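Local coordinates for putative sugar ABC transporter (Yersinia enterocolitica subsp. enterocolitica 8081, PDB 5ULB), which probably serves as the periplasmic receptor of a sugar ABC importer, binding methylthioribose-like sugars in the cleft between its two lobes, at residues 143-149 with 206-212. Residues are numbered along the deposited sequence; the frame is centred on the assembly and turned at random.
Sequences ANIIKLW and IDAIWGT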
ATOM      1  N   ALA A 143      -7.093  22.720  15.061  1.00 14.91           N
ATOM      2  CA  ALA A 143      -5.716  22.624  14.530  1.00 14.83           C
ATOM      3  C   ALA A 143      -5.692  23.224  13.161  1.00 14.27           C
ATOM      4  O   ALA A 143      -6.619  23.018  12.330  1.00 15.93           O
ATOM      5  CB  ALA A 143      -5.324  21.146  14.468  1.00 15.57           C
ATOM      6  N   ASN A 144      -4.568  23.887  12.888  1.00 12.99           N
ATOM      7  CA  ASN A 144      -4.203  24.289  11.481  1.00 12.66           C
ATOM      8  C   ASN A 144      -3.322  23.190  10.907  1.00 11.06           C
ATOM      9  O   ASN A 144      -2.289  22.902  11.533  1.00 12.69           O
ATOM     10  CB  ASN A 144      -3.478  25.629  11.537  1.00 13.97           C
ATOM     11  CG  ASN A 144      -4.396  26.728  12.017  1.00 17.19           C
ATOM     12  OD1 ASN A 144      -5.537  26.822  11.510  1.00 21.10           O
ATOM     13  ND2 ASN A 144      -3.938  27.522  13.011  1.00 23.18           N
ATOM     14  N   ILE A 145      -3.699  22.606   9.782  1.00 11.55           N
ATOM     15  CA  ILE A 145      -3.004  21.409   9.244  1.00 11.32           C
ATOM     16  C   ILE A 145      -2.549  21.639   7.834  1.00 10.42           C
ATOM     17  O   ILE A 145      -3.130  22.424   7.072  1.00 11.77           O
ATOM     18  CB  ILE A 145      -3.838  20.159   9.399  1.00 11.65           C
ATOM     19  CG1 ILE A 145      -5.029  20.109   8.478  1.00 14.00           C
ATOM     20  CG2 ILE A 145      -4.280  20.015  10.880  1.00 12.63           C
ATOM     21  CD1 ILE A 145      -5.700  18.799   8.427  1.00 23.72           C
ATOM     22  N   ILE A 146      -1.560  20.792   7.472  1.00  9.26           N
ATOM     23  CA  ILE A 146      -1.246  20.557   6.055  1.00  9.77           C
ATOM     24  C   ILE A 146      -1.646  19.099   5.769  1.00  9.26           C
ATOM     25  O   ILE A 146      -1.356  18.242   6.571  1.00 10.31           O
ATOM     26  CB  ILE A 146       0.307  20.751   5.790  1.00 11.05           C
ATOM     27  CG1 ILE A 146       0.809  22.078   6.332  1.00 15.15           C
ATOM     28  CG2 ILE A 146       0.591  20.586   4.334  1.00 12.48           C
ATOM     29  CD1 ILE A 146       0.128  23.253   5.852  1.00 18.42           C
ATOM     30  N   LYS A 147      -2.203  18.878   4.584  1.00  9.09           N
ATOM     31  CA  LYS A 147      -2.500  17.535   4.099  1.00  9.26           C
ATOM     32  C   LYS A 147      -1.462  17.213   2.987  1.00  8.83           C
ATOM     33  O   LYS A 147      -1.195  18.010   2.128  1.00 10.91           O
ATOM     34  CB  LYS A 147      -3.936  17.522   3.510  1.00 11.08           C
ATOM     35  CG  LYS A 147      -4.304  16.195   2.834  1.00 11.98           C
ATOM     36  CD  LYS A 147      -5.769  16.087   2.593  1.00 14.04           C
ATOM     37  CE  LYS A 147      -6.417  17.038   1.683  1.00 17.28           C
ATOM     38  NZ  LYS A 147      -6.171  16.839   0.330  1.00 19.38           N
ATOM     39  N   LEU A 148      -0.951  15.982   3.100  1.00  8.55           N
ATOM     40  CA  LEU A 148      -0.057  15.437   2.004  1.00  8.51           C
ATOM     41  C   LEU A 148      -0.874  14.377   1.298  1.00  9.00           C
ATOM     42  O   LEU A 148      -1.292  13.375   1.890  1.00  9.28           O
ATOM     43  CB  LEU A 148       1.204  14.834   2.566  1.00  9.09           C
ATOM     44  CG  LEU A 148       1.901  15.620   3.702  1.00  9.47           C
ATOM     45  CD1 LEU A 148       3.083  14.854   4.291  1.00 10.14           C
ATOM     46  CD2 LEU A 148       2.339  17.000   3.236  1.00 11.21           C
ATOM     47  N   TRP A 149      -1.148  14.608  -0.007  1.00  8.50           N
ATOM     48  CA  TRP A 149      -2.156  13.862  -0.704  1.00  9.16           C
ATOM     49  C   TRP A 149      -1.974  14.108  -2.249  1.00  9.51           C
ATOM     50  O   TRP A 149      -1.474  15.177  -2.602  1.00 11.26           O
ATOM     51  CB  TRP A 149      -3.554  14.387  -0.299  1.00 10.22           C
ATOM     52  CG  TRP A 149      -4.757  13.742  -0.875  1.00 10.44           C
ATOM     53  CD1 TRP A 149      -5.324  12.549  -0.539  1.00 11.36           C
ATOM     54  CD2 TRP A 149      -5.514  14.215  -2.027  1.00 10.49           C
ATOM     55  NE1 TRP A 149      -6.352  12.315  -1.364  1.00 11.64           N
ATOM     56  CE2 TRP A 149      -6.553  13.299  -2.282  1.00 10.79           C
ATOM     57  CE3 TRP A 149      -5.455  15.383  -2.787  1.00 12.35           C
ATOM     58  CZ2 TRP A 149      -7.491  13.497  -3.248  1.00 12.40           C
ATOM     59  CZ3 TRP A 149      -6.355  15.568  -3.774  1.00 14.05           C
ATOM     60  CH2 TRP A 149      -7.352  14.632  -3.975  1.00 15.15           C
ATOM     61  N   ILE A 206       1.152  26.417  12.214  1.00 11.44           N
ATOM     62  CA  ILE A 206       0.803  25.049  11.783  1.00 11.43           C
ATOM     63  C   ILE A 206       0.883  24.190  13.066  1.00 11.37           C
ATOM     64  O   ILE A 206       1.867  24.215  13.779  1.00 12.33           O
ATOM     65  CB  ILE A 206       1.803  24.459  10.713  1.00 11.75           C
ATOM     66  CG1 ILE A 206       1.825  25.325   9.499  1.00 15.19           C
ATOM     67  CG2 ILE A 206       1.418  23.049  10.407  1.00 11.88           C
ATOM     68  CD1 ILE A 206       3.015  24.976   8.585  1.00 16.00           C
ATOM     69  N   ASP A 207      -0.162  23.385  13.252  1.00 10.90           N
ATOM     70  CA  ASP A 207      -0.163  22.432  14.370  1.00 12.32           C
ATOM     71  C   ASP A 207       0.224  21.009  14.017  1.00 11.05           C
ATOM     72  O   ASP A 207       0.898  20.315  14.810  1.00 11.45           O
ATOM     73  CB  ASP A 207      -1.576  22.425  15.003  1.00 13.57           C
ATOM     74  CG  ASP A 207      -1.958  23.794  15.545  1.00 14.68           C
ATOM     75  OD1 ASP A 207      -1.170  24.264  16.368  1.00 20.75           O
ATOM     76  OD2 ASP A 207      -2.935  24.415  15.047  1.00 17.15           O
ATOM     77  N   ALA A 208      -0.214  20.528  12.814  1.00 10.67           N
ATOM     78  CA  ALA A 208      -0.033  19.155  12.502  1.00  9.68           C
ATOM     79  C   ALA A 208      -0.035  18.976  10.992  1.00  9.29           C
ATOM     80  O   ALA A 208      -0.556  19.801  10.253  1.00 10.12           O
ATOM     81  CB  ALA A 208      -1.117  18.286  13.199  1.00 11.36           C
ATOM     82  N   ILE A 209       0.479  17.793  10.586  1.00  8.95           N
ATOM     83  CA  ILE A 209       0.468  17.360   9.195  1.00  8.88           C
ATOM     84  C   ILE A 209      -0.117  15.957   9.107  1.00  9.29           C
ATOM     85  O   ILE A 209       0.304  15.079   9.873  1.00 10.18           O
ATOM     86  CB  ILE A 209       1.893  17.460   8.570  1.00 10.16           C
ATOM     87  CG1 ILE A 209       2.400  18.864   8.636  1.00 11.21           C
ATOM     88  CG2 ILE A 209       1.929  16.851   7.193  1.00 11.02           C
ATOM     89  CD1 ILE A 209       3.837  19.036   8.174  1.00 12.66           C
ATOM     90  N   TRP A 210      -1.051  15.780   8.175  1.00  9.21           N
ATOM     91  CA  TRP A 210      -1.592  14.435   7.904  1.00  9.24           C
ATOM     92  C   TRP A 210      -1.043  13.946   6.591  1.00  9.19           C
ATOM     93  O   TRP A 210      -1.324  14.528   5.539  1.00 10.27           O
ATOM     94  CB  TRP A 210      -3.097  14.477   7.850  1.00 10.78           C
ATOM     95  CG  TRP A 210      -3.780  13.155   7.590  1.00 10.28           C
ATOM     96  CD1 TRP A 210      -3.488  11.972   8.226  1.00 10.67           C
ATOM     97  CD2 TRP A 210      -4.736  12.864   6.593  1.00  9.15           C
ATOM     98  NE1 TRP A 210      -4.271  10.978   7.719  1.00 10.60           N
ATOM     99  CE2 TRP A 210      -5.029  11.505   6.721  1.00  9.80           C
ATOM    100  CE3 TRP A 210      -5.419  13.597   5.641  1.00  9.78           C
ATOM    101  CZ2 TRP A 210      -5.982  10.855   5.901  1.00 10.53           C
ATOM    102  CZ3 TRP A 210      -6.319  12.990   4.873  1.00 11.00           C
ATOM    103  CH2 TRP A 210      -6.584  11.615   4.996  1.00  9.82           C
ATOM    104  N   GLY A 211      -0.242  12.847   6.692  1.00  8.55           N
ATOM    105  CA  GLY A 211       0.323  12.285   5.482  1.00  9.70           C
ATOM    106  C   GLY A 211      -0.425  11.017   5.080  1.00 10.56           C
ATOM    107  O   GLY A 211      -0.483  10.028   5.806  1.00 10.60           O
ATOM    108  N   THR A 212      -0.966  11.059   3.812  1.00  8.82           N
ATOM    109  CA  THR A 212      -1.808   9.962   3.341  1.00  8.69           C
ATOM    110  C   THR A 212      -1.056   8.821   2.716  1.00  9.59           C
ATOM    111  O   THR A 212      -1.613   7.805   2.428  1.00 10.65           O
ATOM    112  CB  THR A 212      -2.837  10.471   2.364  1.00 10.24           C
ATOM    113  OG1 THR A 212      -2.214  10.965   1.175  1.00 10.15           O
ATOM    114  CG2 THR A 212      -3.736  11.514   2.979  1.00 11.38           C
TER
HETATM  115  O   HOH W   1      -1.499  26.871  14.471  1.00 25.52           O
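Just ahead of the first parallel bridge, N144 and D207 exchange bonds: N144 N gives its hydrogen to D207 OD2 (2.8 Å, 174° at the hydrogen) on the anti lone pair, while D207 N returns one to N144 O at 2.8 Å. D207 can reach because its CG stands beside its own backbone N (chi1 -61°). A water accepts from N144 ND2 and donates to the same OD2, and A208 N adds a weak bond to N144 O. Regular parallel pairing then satisfies I146 and L148: I146 N meets A208 O, W210 N meets I146 O, and L148 N meets W210 O, while A143, I145 and K147 pair on the strand 173-179 side. L148 O is gripped twice, by T212 N and by T212 OG1 (2.7 Å), the hydroxyl lying in the carbonyl plane on a lone pair. L148 CG packs on I209 CG2; on the other face K147 CD lies at the W210 ring edge, K147 NZ is hydrogen-bonded to S178 OG and Q160 OE1, and W210 NE1 to S131 OG. T212, just past the C-terminal end of strand 208-211, belongs to the selenosugar pocket, although its side chain stays about 6 Å from the sugars, a placement typical of Rossmann-like periplasmic-binding-protein lobes.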